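Local atomic coordinates of DNA translocase coupling protein (Clostridium perfringens, PDB entry 6O1W), a protein that probably binds DNA and ATP, acting as an FtsK/SpoIIIE-type coupling protein in the conjugative transfer of a clostridial plasmid. Residues A[103-108]-A[149-154]; A[163-168]-A[186-191]; A[173-178]-A[341-346]; A[196-201]-A[270-275]. All coordinates share one frame; numbering follows the deposited sequence.

Contact 1 of 4, residues A[103-108]-A[149-154]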
loop_
_atom_site.group_PDB
_atom_site.type_symbol
_atom_site.label_atom_id
_atom_site.label_comp_id
_atom_site.label_asym_id
_atom_site.label_seq_id
_atom_site.Cartn_x
_atom_site.Cartn_y
_atom_site.Cartn_z
ATOM N N LYS A 103 6.178 8.177 18.187
ATOM C CA LYS A 103 4.953 8.318 18.987
ATOM C C LYS A 103 3.794 7.458 18.444
ATOM O O LYS A 103 2.871 7.129 19.205
ATOM C CB LYS A 103 4.529 9.798 19.093
ATOM C CG LYS A 103 3.884 10.380 17.834
ATOM C CD LYS A 103 3.382 11.805 18.048
ATOM C CE LYS A 103 2.849 12.401 16.768
ATOM N NZ LYS A 103 2.119 13.676 17.016
ATOM N N TYR A 104 3.845 7.106 17.132
ATOM C CA TYR A 104 2.848 6.280 16.459
ATOM C C TYR A 104 2.973 4.781 16.775
ATOM O O TYR A 104 2.012 4.047 16.555
ATOM C CB TYR A 104 2.854 6.517 14.940
ATOM C CG TYR A 104 2.572 7.948 14.529
ATOM C CD1 TYR A 104 1.304 8.500 14.679
ATOM C CD2 TYR A 104 3.544 8.716 13.898
ATOM C CE1 TYR A 104 1.031 9.806 14.273
ATOM C CE2 TYR A 104 3.288 10.022 13.497
ATOM C CZ TYR A 104 2.031 10.568 13.693
ATOM O OH TYR A 104 1.768 11.842 13.266
ATOM N N ILE A 105 4.134 4.333 17.294
ATOM C CA ILE A 105 4.372 2.929 17.633
ATOM C C ILE A 105 3.317 2.437 18.614
ATOM O O ILE A 105 3.136 3.034 19.678
ATOM C CB ILE A 105 5.825 2.660 18.125
ATOM C CG1 ILE A 105 6.818 2.806 16.973
ATOM C CG2 ILE A 105 5.949 1.262 18.766
ATOM C CD1 ILE A 105 8.222 2.826 17.356
ATOM N N GLU A 106 2.611 1.361 18.228
ATOM C CA GLU A 106 1.545 0.737 19.012
ATOM C C GLU A 106 2.102 -0.110 20.117
ATOM O O GLU A 106 3.138 -0.766 19.958
ATOM C CB GLU A 106 0.643 -0.128 18.125
ATOM C CG GLU A 106 -0.093 0.653 17.049
ATOM C CD GLU A 106 -1.157 1.625 17.523
ATOM O OE1 GLU A 106 -2.065 1.196 18.267
ATOM O OE2 GLU A 106 -1.092 2.814 17.135
ATOM N N GLU A 107 1.364 -0.136 21.227
ATOM C CA GLU A 107 1.665 -0.898 22.437
ATOM C C GLU A 107 1.368 -2.368 22.191
ATOM O O GLU A 107 2.138 -3.246 22.609
ATOM C CB GLU A 107 0.868 -0.329 23.640
ATOM C CG GLU A 107 -0.642 -0.162 23.427
ATOM C CD GLU A 107 -1.189 1.137 22.840
ATOM O OE1 GLU A 107 -0.461 1.827 22.088
ATOM O OE2 GLU A 107 -2.369 1.452 23.124
ATOM N N GLN A 108 0.295 -2.631 21.425
ATOM C CA GLN A 108 -0.133 -3.969 21.067
ATOM C C GLN A 108 0.832 -4.600 20.048
ATOM O O GLN A 108 0.993 -4.091 18.935
ATOM C CB GLN A 108 -1.566 -3.932 20.535
ATOM C CG GLN A 108 -2.310 -5.259 20.671
ATOM C CD GLN A 108 -3.668 -5.185 20.033
ATOM O OE1 GLN A 108 -4.430 -4.234 20.231
ATOM N NE2 GLN A 108 -4.002 -6.186 19.245
ATOM N N ILE A 149 7.156 -0.222 8.513
ATOM C CA ILE A 149 6.524 -1.405 9.127
ATOM C C ILE A 149 7.617 -2.226 9.839
ATOM O O ILE A 149 7.424 -2.630 10.976
ATOM C CB ILE A 149 5.796 -2.262 8.057
ATOM C CG1 ILE A 149 4.538 -1.504 7.527
ATOM C CG2 ILE A 149 5.417 -3.674 8.636
ATOM C CD1 ILE A 149 4.002 -2.045 6.260
ATOM N N LEU A 150 8.765 -2.450 9.157
ATOM C CA LEU A 150 9.906 -3.202 9.677
ATOM C C LEU A 150 10.403 -2.599 10.983
ATOM O O LEU A 150 10.604 -3.334 11.943
ATOM C CB LEU A 150 11.037 -3.226 8.623
ATOM C CG LEU A 150 12.398 -3.809 9.030
ATOM C CD1 LEU A 150 12.261 -5.321 9.485
ATOM C CD2 LEU A 150 13.408 -3.662 7.877
ATOM N N TRP A 151 10.599 -1.264 11.013
ATOM C CA TRP A 151 11.056 -0.507 12.180
ATOM C C TRP A 151 10.130 -0.720 13.392
ATOM O O TRP A 151 10.597 -1.029 14.487
ATOM C CB TRP A 151 11.134 0.988 11.813
ATOM C CG TRP A 151 11.493 1.841 12.992
ATOM C CD1 TRP A 151 10.664 2.686 13.673
ATOM C CD2 TRP A 151 12.728 1.801 13.733
ATOM N NE1 TRP A 151 11.341 3.263 14.726
ATOM C CE2 TRP A 151 12.607 2.724 14.796
ATOM C CE3 TRP A 151 13.947 1.115 13.562
ATOM C CZ2 TRP A 151 13.655 2.981 15.690
ATOM C CZ3 TRP A 151 14.981 1.355 14.460
ATOM C CH2 TRP A 151 14.825 2.270 15.516
ATOM N N GLN A 152 8.818 -0.625 13.166
ATOM C CA GLN A 152 7.785 -0.828 14.178
ATOM C C GLN A 152 7.878 -2.218 14.796
ATOM O O GLN A 152 7.932 -2.327 16.023
ATOM C CB GLN A 152 6.380 -0.565 13.595
ATOM C CG GLN A 152 6.181 0.917 13.252
ATOM C CD GLN A 152 4.853 1.230 12.614
ATOM O OE1 GLN A 152 4.754 1.652 11.464
ATOM N NE2 GLN A 152 3.810 1.037 13.343
ATOM N N LEU A 153 7.993 -3.256 13.948
ATOM C CA LEU A 153 8.135 -4.636 14.400
ATOM C C LEU A 153 9.464 -4.907 15.093
ATOM O O LEU A 153 9.476 -5.652 16.070
ATOM C CB LEU A 153 7.877 -5.628 13.268
ATOM C CG LEU A 153 6.456 -5.546 12.719
ATOM C CD1 LEU A 153 6.312 -6.393 11.468
ATOM C CD2 LEU A 153 5.415 -5.878 13.818
ATOM N N LEU A 154 10.564 -4.286 14.623
ATOM C CA LEU A 154 11.883 -4.418 15.275
ATOM C C LEU A 154 11.816 -3.812 16.693
ATOM O O LEU A 154 12.433 -4.340 17.618
ATOM C CB LEU A 154 12.972 -3.683 14.454
ATOM C CG LEU A 154 13.445 -4.367 13.165
ATOM C CD1 LEU A 154 14.448 -3.523 12.454
ATOM C CD2 LEU A 154 14.046 -5.757 13.447
#
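The indole nitrogen NE1 of W151 has two neighbours on the loop side: it makes a hydrogen bond to D102 OD1, just ahead of 103-108, and has the methyl CD1 of I105 at 4.1 Å. The bond to D102 ties down the polar corner of the indole beside an otherwise apolar contact. I105 reaches the helix through its longer branch. CG1 lies anti to the carbonyl carbon (chi1 -70°), and the extended second torsion pushes CD1 outward to the indole, where it arrives obliquely; the two side chains cross at about a right angle. Lower down the same branch, I105 CG1 rests 4.2 Å from Q152 CG, the aliphatic part of the glutamine. This is also where the backbones come nearest, with I105 CA and Q152 CA 6.1 Å apart. W100 closes in from the loop, touching I105 and Q152 and meeting the W151 ring with planes almost perpendicular, while F343 approaches W151 too. The helix carrying W151 and Q152, 142-155, begins at the predicted P-loop; I105 thus joins the 103-108 loop to the Walker A helix of an FtsK/SpoIIIE-type P-loop NTPase.

Contact 2 of 4, residues A[163-168]-A[186-191]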
loop_
_atom_site.group_PDB
_atom_site.type_symbol
_atom_site.label_atom_id
_atom_site.label_comp_id
_atom_site.label_asym_id
_atom_site.label_seq_id
_atom_site.Cartn_x
_atom_site.Cartn_y
_atom_site.Cartn_z
ATOM N N VAL A 163 15.270 -9.378 2.040
ATOM C CA VAL A 163 15.675 -9.925 0.749
ATOM C C VAL A 163 15.844 -8.813 -0.273
ATOM O O VAL A 163 14.883 -8.083 -0.560
ATOM C CB VAL A 163 14.673 -11.010 0.248
ATOM C CG1 VAL A 163 15.092 -11.561 -1.122
ATOM C CG2 VAL A 163 14.535 -12.137 1.264
ATOM N N ASP A 164 17.057 -8.716 -0.856
ATOM C CA ASP A 164 17.349 -7.742 -1.911
ATOM C C ASP A 164 18.433 -8.258 -2.814
ATOM O O ASP A 164 19.589 -8.198 -2.440
ATOM C CB ASP A 164 17.721 -6.365 -1.320
ATOM C CG ASP A 164 18.251 -5.323 -2.316
ATOM O OD1 ASP A 164 17.906 -5.406 -3.524
ATOM O OD2 ASP A 164 18.999 -4.439 -1.890
ATOM N N PHE A 165 18.076 -8.676 -4.037
ATOM C CA PHE A 165 19.015 -9.248 -5.006
ATOM C C PHE A 165 19.895 -8.224 -5.677
ATOM O O PHE A 165 20.809 -8.610 -6.393
ATOM C CB PHE A 165 18.296 -10.134 -6.035
ATOM C CG PHE A 165 17.797 -11.478 -5.515
ATOM C CD1 PHE A 165 17.774 -11.757 -4.148
ATOM C CD2 PHE A 165 17.291 -12.433 -6.389
ATOM C CE1 PHE A 165 17.301 -12.983 -3.671
ATOM C CE2 PHE A 165 16.782 -13.652 -5.904
ATOM C CZ PHE A 165 16.787 -13.913 -4.548
ATOM N N LYS A 166 19.675 -6.921 -5.421
ATOM C CA LYS A 166 20.539 -5.878 -5.976
ATOM C C LYS A 166 21.730 -5.647 -5.029
ATOM O O LYS A 166 21.998 -4.521 -4.599
ATOM C CB LYS A 166 19.755 -4.597 -6.302
ATOM C CG LYS A 166 18.734 -4.816 -7.407
ATOM C CD LYS A 166 17.776 -3.633 -7.614
ATOM C CE LYS A 166 16.644 -3.608 -6.606
ATOM N NZ LYS A 166 15.558 -2.671 -7.003
ATOM N N GLY A 167 22.445 -6.728 -4.730
ATOM C CA GLY A 167 23.610 -6.715 -3.849
ATOM C C GLY A 167 23.328 -6.217 -2.442
ATOM O O GLY A 167 24.257 -5.857 -1.721
ATOM N N GLY A 168 22.043 -6.154 -2.069
ATOM C CA GLY A 168 21.619 -5.690 -0.753
ATOM C C GLY A 168 21.718 -4.192 -0.555
ATOM O O GLY A 168 21.573 -3.721 0.572
ATOM N N ASP A 186 20.821 -18.237 -4.029
ATOM C CA ASP A 186 21.255 -19.385 -3.224
ATOM C C ASP A 186 20.899 -19.167 -1.755
ATOM O O ASP A 186 20.289 -20.041 -1.127
ATOM C CB ASP A 186 22.778 -19.641 -3.382
ATOM C CG ASP A 186 23.275 -19.987 -4.771
ATOM O OD1 ASP A 186 22.483 -20.509 -5.570
ATOM O OD2 ASP A 186 24.473 -19.763 -5.045
ATOM N N ALA A 187 21.247 -17.986 -1.207
ATOM C CA ALA A 187 20.912 -17.627 0.173
ATOM C C ALA A 187 19.382 -17.564 0.361
ATOM O O ALA A 187 18.902 -17.971 1.412
ATOM C CB ALA A 187 21.541 -16.303 0.539
ATOM N N ALA A 188 18.616 -17.133 -0.667
ATOM C CA ALA A 188 17.135 -17.074 -0.602
ATOM C C ALA A 188 16.525 -18.470 -0.558
ATOM O O ALA A 188 15.546 -18.640 0.156
ATOM C CB ALA A 188 16.556 -16.291 -1.780
ATOM N N GLU A 189 17.079 -19.470 -1.314
ATOM C CA GLU A 189 16.560 -20.847 -1.238
ATOM C C GLU A 189 16.773 -21.384 0.189
ATOM O O GLU A 189 15.837 -21.923 0.761
ATOM C CB GLU A 189 17.179 -21.795 -2.301
ATOM C CG GLU A 189 17.064 -23.269 -1.918
ATOM C CD GLU A 189 17.265 -24.362 -2.955
ATOM O OE1 GLU A 189 18.026 -24.164 -3.928
ATOM O OE2 GLU A 189 16.677 -25.449 -2.762
ATOM N N LYS A 190 17.971 -21.194 0.777
ATOM C CA LYS A 190 18.245 -21.602 2.160
ATOM C C LYS A 190 17.295 -20.881 3.138
ATOM O O LYS A 190 16.831 -21.483 4.087
ATOM C CB LYS A 190 19.714 -21.317 2.564
ATOM C CG LYS A 190 20.748 -22.142 1.791
ATOM C CD LYS A 190 22.163 -21.845 2.289
ATOM C CE LYS A 190 23.234 -22.087 1.244
ATOM N NZ LYS A 190 23.409 -23.526 0.922
ATOM N N LEU A 191 17.033 -19.595 2.921
ATOM C CA LEU A 191 16.160 -18.820 3.811
ATOM C C LEU A 191 14.736 -19.317 3.780
ATOM O O LEU A 191 14.170 -19.557 4.836
ATOM C CB LEU A 191 16.176 -17.312 3.480
ATOM C CG LEU A 191 15.091 -16.460 4.214
ATOM C CD1 LEU A 191 15.338 -16.450 5.721
ATOM C CD2 LEU A 191 14.993 -15.020 3.626
#
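Apolar contacts carry the whole junction between 163-168 and segment 186-191 of helix 185-209, and they fall into two points of touch. At the first, V163 at the end of its strand sends CG2 across to L191 CD2, 3.8 Å away, the two side chains passing at a slant. L191 gets there with CG anti to its own backbone N (chi1 170°), which carries its methyls off the helix toward the strand. At the second, F165 meets A188 with its rim: CZ is 3.7 Å and CE1 3.9 Å from A188 CB, and the methyl lies in the plane of the ring, which meets the helix edge-on at this alanine.

The polar bonds of D164 are local. Its OD1 accepts from K166 N at 3.0 Å (N-H...acceptor angle 154°); this bond to the amide two residues on makes an Asx turn, and the N-H comes from above the carboxylate plane. D164 OD2 takes E170 N, so the carboxylate ties down the turn just past the strand.

I182 touches A188 and L191 from the neighbouring strand, and a bound glucose lies near L191. Helix 185-209 follows edge strand 179-182 and leads back to parallel strand 229-233, passing 159-163: the right place for a crossover helix in a P-loop NTPase sheet.

Contact 3 of 4, residues A[173-178]-A[341-346]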
loop_
_atom_site.group_PDB
_atom_site.type_symbol
_atom_site.label_atom_id
_atom_site.label_comp_id
_atom_site.label_asym_id
_atom_site.label_seq_id
_atom_site.Cartn_x
_atom_site.Cartn_y
_atom_site.Cartn_z
ATOM N N LEU A 173 24.433 -1.662 5.552
ATOM C CA LEU A 173 25.147 -2.233 6.707
ATOM C C LEU A 173 24.453 -1.992 8.049
ATOM O O LEU A 173 24.609 -2.793 8.954
ATOM C CB LEU A 173 26.609 -1.747 6.742
ATOM C CG LEU A 173 27.510 -2.161 5.571
ATOM C CD1 LEU A 173 28.825 -1.407 5.604
ATOM C CD2 LEU A 173 27.754 -3.660 5.540
ATOM N N GLU A 174 23.672 -0.923 8.161
ATOM C CA GLU A 174 22.939 -0.609 9.376
ATOM C C GLU A 174 21.791 -1.595 9.593
ATOM O O GLU A 174 21.539 -1.956 10.743
ATOM C CB GLU A 174 22.492 0.858 9.399
ATOM C CG GLU A 174 23.659 1.853 9.458
ATOM C CD GLU A 174 24.622 1.739 10.631
ATOM O OE1 GLU A 174 24.212 2.060 11.770
ATOM O OE2 GLU A 174 25.790 1.342 10.411
ATOM N N TYR A 175 21.168 -2.109 8.484
ATOM C CA TYR A 175 20.114 -3.144 8.516
ATOM C C TYR A 175 20.680 -4.462 8.950
ATOM O O TYR A 175 20.013 -5.191 9.672
ATOM C CB TYR A 175 19.377 -3.273 7.177
ATOM C CG TYR A 175 18.334 -2.197 7.067
ATOM C CD1 TYR A 175 17.101 -2.330 7.706
ATOM C CD2 TYR A 175 18.630 -0.975 6.471
ATOM C CE1 TYR A 175 16.179 -1.286 7.723
ATOM C CE2 TYR A 175 17.704 0.068 6.458
ATOM C CZ TYR A 175 16.480 -0.095 7.084
ATOM O OH TYR A 175 15.556 0.913 7.065
ATOM N N GLU A 176 21.933 -4.734 8.575
ATOM C CA GLU A 176 22.659 -5.946 8.949
ATOM C C GLU A 176 22.920 -6.033 10.455
ATOM O O GLU A 176 23.165 -7.121 10.955
ATOM C CB GLU A 176 23.991 -6.036 8.187
ATOM C CG GLU A 176 23.931 -6.991 7.011
ATOM C CD GLU A 176 25.272 -7.363 6.413
ATOM O OE1 GLU A 176 26.284 -6.700 6.738
ATOM O OE2 GLU A 176 25.306 -8.323 5.608
ATOM N N LYS A 177 22.867 -4.906 11.178
ATOM C CA LYS A 177 23.067 -4.928 12.636
ATOM C C LYS A 177 21.839 -5.527 13.335
ATOM O O LYS A 177 21.983 -6.042 14.441
ATOM C CB LYS A 177 23.292 -3.508 13.199
ATOM C CG LYS A 177 24.368 -2.685 12.508
ATOM C CD LYS A 177 25.707 -2.737 13.212
ATOM C CE LYS A 177 26.711 -1.799 12.587
ATOM N NZ LYS A 177 27.112 -2.222 11.213
ATOM N N VAL A 178 20.630 -5.433 12.704
ATOM C CA VAL A 178 19.370 -5.858 13.325
ATOM C C VAL A 178 18.747 -7.139 12.725
ATOM O O VAL A 178 17.747 -7.637 13.249
ATOM C CB VAL A 178 18.346 -4.692 13.354
ATOM C CG1 VAL A 178 18.916 -3.463 14.067
ATOM C CG2 VAL A 178 17.841 -4.333 11.954
ATOM N N PHE A 341 3.303 7.392 5.860
ATOM C CA PHE A 341 4.392 8.005 6.611
ATOM C C PHE A 341 5.638 8.051 5.749
ATOM O O PHE A 341 5.923 7.094 5.013
ATOM C CB PHE A 341 4.752 7.173 7.858
ATOM C CG PHE A 341 3.712 7.144 8.940
ATOM C CD1 PHE A 341 3.279 8.317 9.544
ATOM C CD2 PHE A 341 3.206 5.942 9.401
ATOM C CE1 PHE A 341 2.301 8.289 10.543
ATOM C CE2 PHE A 341 2.256 5.911 10.429
ATOM C CZ PHE A 341 1.815 7.084 10.996
ATOM N N TYR A 342 6.387 9.150 5.842
ATOM C CA TYR A 342 7.659 9.198 5.144
ATOM C C TYR A 342 8.674 8.850 6.213
ATOM O O TYR A 342 8.787 9.547 7.231
ATOM C CB TYR A 342 7.953 10.541 4.447
ATOM C CG TYR A 342 9.298 10.520 3.742
ATOM C CD1 TYR A 342 9.525 9.684 2.649
ATOM C CD2 TYR A 342 10.362 11.287 4.206
ATOM C CE1 TYR A 342 10.781 9.604 2.046
ATOM C CE2 TYR A 342 11.610 11.247 3.586
ATOM C CZ TYR A 342 11.820 10.392 2.516
ATOM O OH TYR A 342 13.059 10.344 1.922
ATOM N N PHE A 343 9.265 7.668 6.059
ATOM C CA PHE A 343 10.252 7.097 6.973
ATOM C C PHE A 343 11.557 7.219 6.237
ATOM O O PHE A 343 11.712 6.671 5.151
ATOM C CB PHE A 343 9.904 5.623 7.273
ATOM C CG PHE A 343 10.859 4.919 8.214
ATOM C CD1 PHE A 343 11.982 4.257 7.726
ATOM C CD2 PHE A 343 10.629 4.910 9.583
ATOM C CE1 PHE A 343 12.858 3.608 8.592
ATOM C CE2 PHE A 343 11.503 4.250 10.443
ATOM C CZ PHE A 343 12.628 3.634 9.949
ATOM N N ASP A 344 12.475 7.973 6.801
ATOM C CA ASP A 344 13.771 8.274 6.196
ATOM C C ASP A 344 14.812 7.544 7.007
ATOM O O ASP A 344 14.972 7.861 8.195
ATOM C CB ASP A 344 13.993 9.819 6.267
ATOM C CG ASP A 344 15.217 10.364 5.540
ATOM O OD1 ASP A 344 16.326 9.861 5.780
ATOM O OD2 ASP A 344 15.057 11.302 4.739
ATOM N N ASP A 345 15.517 6.562 6.396
ATOM C CA ASP A 345 16.573 5.784 7.072
ATOM C C ASP A 345 17.606 6.669 7.787
ATOM O O ASP A 345 17.986 6.368 8.925
ATOM C CB ASP A 345 17.301 4.868 6.077
ATOM C CG ASP A 345 16.453 3.749 5.520
ATOM O OD1 ASP A 345 15.420 3.424 6.139
ATOM O OD2 ASP A 345 16.829 3.188 4.468
ATOM N N ASP A 346 18.029 7.773 7.140
ATOM C CA ASP A 346 19.038 8.683 7.691
ATOM C C ASP A 346 18.629 9.335 9.011
ATOM O O ASP A 346 19.503 9.650 9.810
ATOM C CB ASP A 346 19.488 9.751 6.674
ATOM C CG ASP A 346 20.498 9.277 5.650
ATOM O OD1 ASP A 346 21.324 8.397 5.990
ATOM O OD2 ASP A 346 20.479 9.799 4.515
#
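Y175 and D345 make a buried, largely polar contact in which one phenol reaches from the loop before strand 179-182 to the first turn of helix 345-348 near the C-terminus. Y175 OH donates to D345 OD1 at 2.7 Å, a short bond. The hydroxyl does not approach within the carboxylate plane but from above it, 56° out. Ring and carboxylate planes stand 64° apart, and the side chains cross at about a right angle. The acid sits at the edge of the phenol, near the ring plane, with D345 OD2 3.8 Å from Y175 CE2. The same hydroxyl lies at the rim of a second ring, F343 CE1 being 4.1 Å away. F343 leaves its backbone toward the 173-178 segment, with CG anti to its backbone N (chi1 -180°), and offers that CE1 edge to the hydroxyl.

D344 occupies the N-cap of helix 345-348, its OD1 taking a weak bond from D346 N at 3.0 Å; the cap comes directly ahead of D345, the residue that receives the phenol.

F343 lies close to V144, an ATP-binding residue in another structure of this protein, which probably puts 341-346 beside the nucleotide site. Around the pair, F349 stacks on the Y175 ring and F171 meets it edge-to-face, R147 of helix 142-155 touches both Y175 and D345, and V178 touches L154 of that helix and I354 of helix 351-356.

Contact 4 of 4, residues A[196-201]-A[270-275]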
loop_
_atom_site.group_PDB
_atom_site.type_symbol
_atom_site.label_atom_id
_atom_site.label_comp_id
_atom_site.label_asym_id
_atom_site.label_seq_id
_atom_site.Cartn_x
_atom_site.Cartn_y
_atom_site.Cartn_z
ATOM N N VAL A 196 9.863 -22.092 5.923
ATOM C CA VAL A 196 8.810 -23.098 5.709
ATOM C C VAL A 196 8.887 -24.212 6.791
ATOM O O VAL A 196 7.853 -24.651 7.293
ATOM C CB VAL A 196 8.852 -23.609 4.243
ATOM C CG1 VAL A 196 8.507 -25.086 4.115
ATOM C CG2 VAL A 196 7.936 -22.777 3.385
ATOM N N ASP A 197 10.105 -24.641 7.144
ATOM C CA ASP A 197 10.334 -25.625 8.223
ATOM C C ASP A 197 9.999 -24.986 9.585
ATOM O O ASP A 197 9.409 -25.659 10.420
ATOM C CB ASP A 197 11.802 -26.091 8.228
ATOM C CG ASP A 197 12.206 -26.930 7.025
ATOM O OD1 ASP A 197 11.314 -27.265 6.199
ATOM O OD2 ASP A 197 13.411 -27.227 6.888
ATOM N N GLU A 198 10.388 -23.703 9.813
ATOM C CA GLU A 198 10.094 -23.020 11.078
ATOM C C GLU A 198 8.565 -22.864 11.227
ATOM O O GLU A 198 8.040 -23.030 12.321
ATOM C CB GLU A 198 10.817 -21.654 11.191
ATOM C CG GLU A 198 10.467 -20.859 12.448
ATOM C CD GLU A 198 10.936 -21.417 13.787
ATOM O OE1 GLU A 198 11.925 -22.182 13.792
ATOM O OE2 GLU A 198 10.332 -21.075 14.833
ATOM N N ASN A 199 7.873 -22.578 10.121
ATOM C CA ASN A 199 6.424 -22.484 10.101
ATOM C C ASN A 199 5.808 -23.851 10.469
ATOM O O ASN A 199 4.913 -23.907 11.312
ATOM C CB ASN A 199 5.917 -22.033 8.724
ATOM C CG ASN A 199 4.435 -21.741 8.785
ATOM O OD1 ASN A 199 4.004 -20.806 9.421
ATOM N ND2 ASN A 199 3.621 -22.557 8.193
ATOM N N ALA A 200 6.316 -24.940 9.866
ATOM C CA ALA A 200 5.832 -26.320 10.121
ATOM C C ALA A 200 6.020 -26.700 11.595
ATOM O O ALA A 200 5.086 -27.213 12.185
ATOM C CB ALA A 200 6.513 -27.340 9.181
ATOM N N LYS A 201 7.157 -26.333 12.211
ATOM C CA LYS A 201 7.440 -26.571 13.639
ATOM C C LYS A 201 6.472 -25.798 14.566
ATOM O O LYS A 201 6.008 -26.350 15.563
ATOM C CB LYS A 201 8.899 -26.252 13.984
ATOM C CG LYS A 201 9.892 -27.218 13.321
ATOM C CD LYS A 201 11.346 -26.720 13.344
ATOM C CE LYS A 201 12.118 -27.229 14.533
ATOM N NZ LYS A 201 13.451 -26.587 14.642
ATOM N N THR A 270 1.129 -18.474 13.120
ATOM C CA THR A 270 2.511 -18.756 13.546
ATOM C C THR A 270 3.421 -17.519 13.737
ATOM O O THR A 270 4.560 -17.663 14.193
ATOM C CB THR A 270 3.140 -19.744 12.581
ATOM O OG1 THR A 270 3.183 -19.136 11.306
ATOM C CG2 THR A 270 2.377 -21.083 12.500
ATOM N N GLY A 271 2.932 -16.323 13.420
ATOM C CA GLY A 271 3.735 -15.126 13.628
ATOM C C GLY A 271 4.913 -15.016 12.675
ATOM O O GLY A 271 5.972 -14.530 13.057
ATOM N N ILE A 272 4.744 -15.457 11.430
ATOM C CA ILE A 272 5.722 -15.271 10.364
ATOM C C ILE A 272 5.004 -14.396 9.316
ATOM O O ILE A 272 4.043 -14.854 8.674
ATOM C CB ILE A 272 6.292 -16.585 9.775
ATOM C CG1 ILE A 272 6.814 -17.542 10.891
ATOM C CG2 ILE A 272 7.357 -16.277 8.695
ATOM C CD1 ILE A 272 7.422 -18.825 10.471
ATOM N N ASN A 273 5.480 -13.146 9.141
ATOM C CA ASN A 273 4.856 -12.155 8.273
ATOM C C ASN A 273 5.678 -11.739 7.060
ATOM O O ASN A 273 6.859 -11.413 7.172
ATOM C CB ASN A 273 4.458 -10.920 9.096
ATOM C CG ASN A 273 3.754 -11.285 10.382
ATOM O OD1 ASN A 273 4.303 -11.153 11.456
ATOM N ND2 ASN A 273 2.534 -11.771 10.305
ATOM N N LEU A 274 5.032 -11.758 5.893
ATOM C CA LEU A 274 5.653 -11.352 4.622
ATOM C C LEU A 274 5.259 -9.923 4.275
ATOM O O LEU A 274 4.063 -9.623 4.272
ATOM C CB LEU A 274 5.227 -12.302 3.483
ATOM C CG LEU A 274 5.736 -13.728 3.596
ATOM C CD1 LEU A 274 4.959 -14.666 2.682
ATOM C CD2 LEU A 274 7.227 -13.811 3.317
ATOM N N CYS A 275 6.249 -9.053 4.024
ATOM C CA CYS A 275 6.070 -7.657 3.600
ATOM C C CYS A 275 6.733 -7.574 2.254
ATOM O O CYS A 275 7.971 -7.613 2.161
ATOM C CB CYS A 275 6.676 -6.660 4.589
ATOM S SG CYS A 275 5.833 -6.598 6.192
#
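N199 of helix 185-209 and T270, at the entrance to strand 272-278, form the polar centre of a helix-on-sheet contact in the P-loop NTPase core. Taking the helix from its first residue, V196 points away from the strand and packs instead on Y259 and L263 of helix 247-266. E198 is the first residue to touch across: its CG lies 4.2 Å from I272 CD1, the two side chains meeting at a slant. The glutamate chain bends at its second torsion (chi2 68°), and the carboxylate belongs to R202, which holds OE2 in a salt bridge through NE. R202 also gives NH1 to T270 O, so one arginine joins the helix to the turn before the strand.

N199 comes next, with both its backbone and its side chain in contact. I272 brings CD1 up against the helix here, 3.8 Å from N199 N and 4.0 Å from N199 CB, so the methyl packs on the backbone and CB of the asparagine while its OD1 is bonded to T270. The N199 side chain also touches L263, L266 and S267. A200, next on the helix, points away.

G271, with positive phi, takes the chain round from T270 into the strand; T270, before the strand, and I272, its first residue, both point toward the helix. The threonine hydroxyl sits between its own backbone N and carbonyl carbon (chi1 62°), and S267 O lies close enough for a weak, competing share of its proton. The main bond is short: T270 OG1 donates to N199 OD1 at 2.6 Å, the hydroxyl lying nearly along the C=O axis of N199, with a C=O...donor angle of 166°.

Overall arrangement
All four contacts are mainly buried, but their chemistry differs. Contacts 1 and 2 are apolar across their segments, whereas contacts 3 and 4 each turn on one short hydroxyl-to-oxygen bond. Contacts 2 and 4 share helix 185-209, on separate parts of it with the contact centres about 17 Å apart, and join it to two parallel strands of the large sheet and to the loop and turn beside them. Contacts 1 and 3 touch directly: L150 packs on Y175, L154 on V178 and Y104 on F341, so helix 142-155, which carries one side of contact 1, also packs on contact 3. I149 of that helix also reaches C275 of contact 4. Contact 4 is nested inside the long chain loop closed by contact 3.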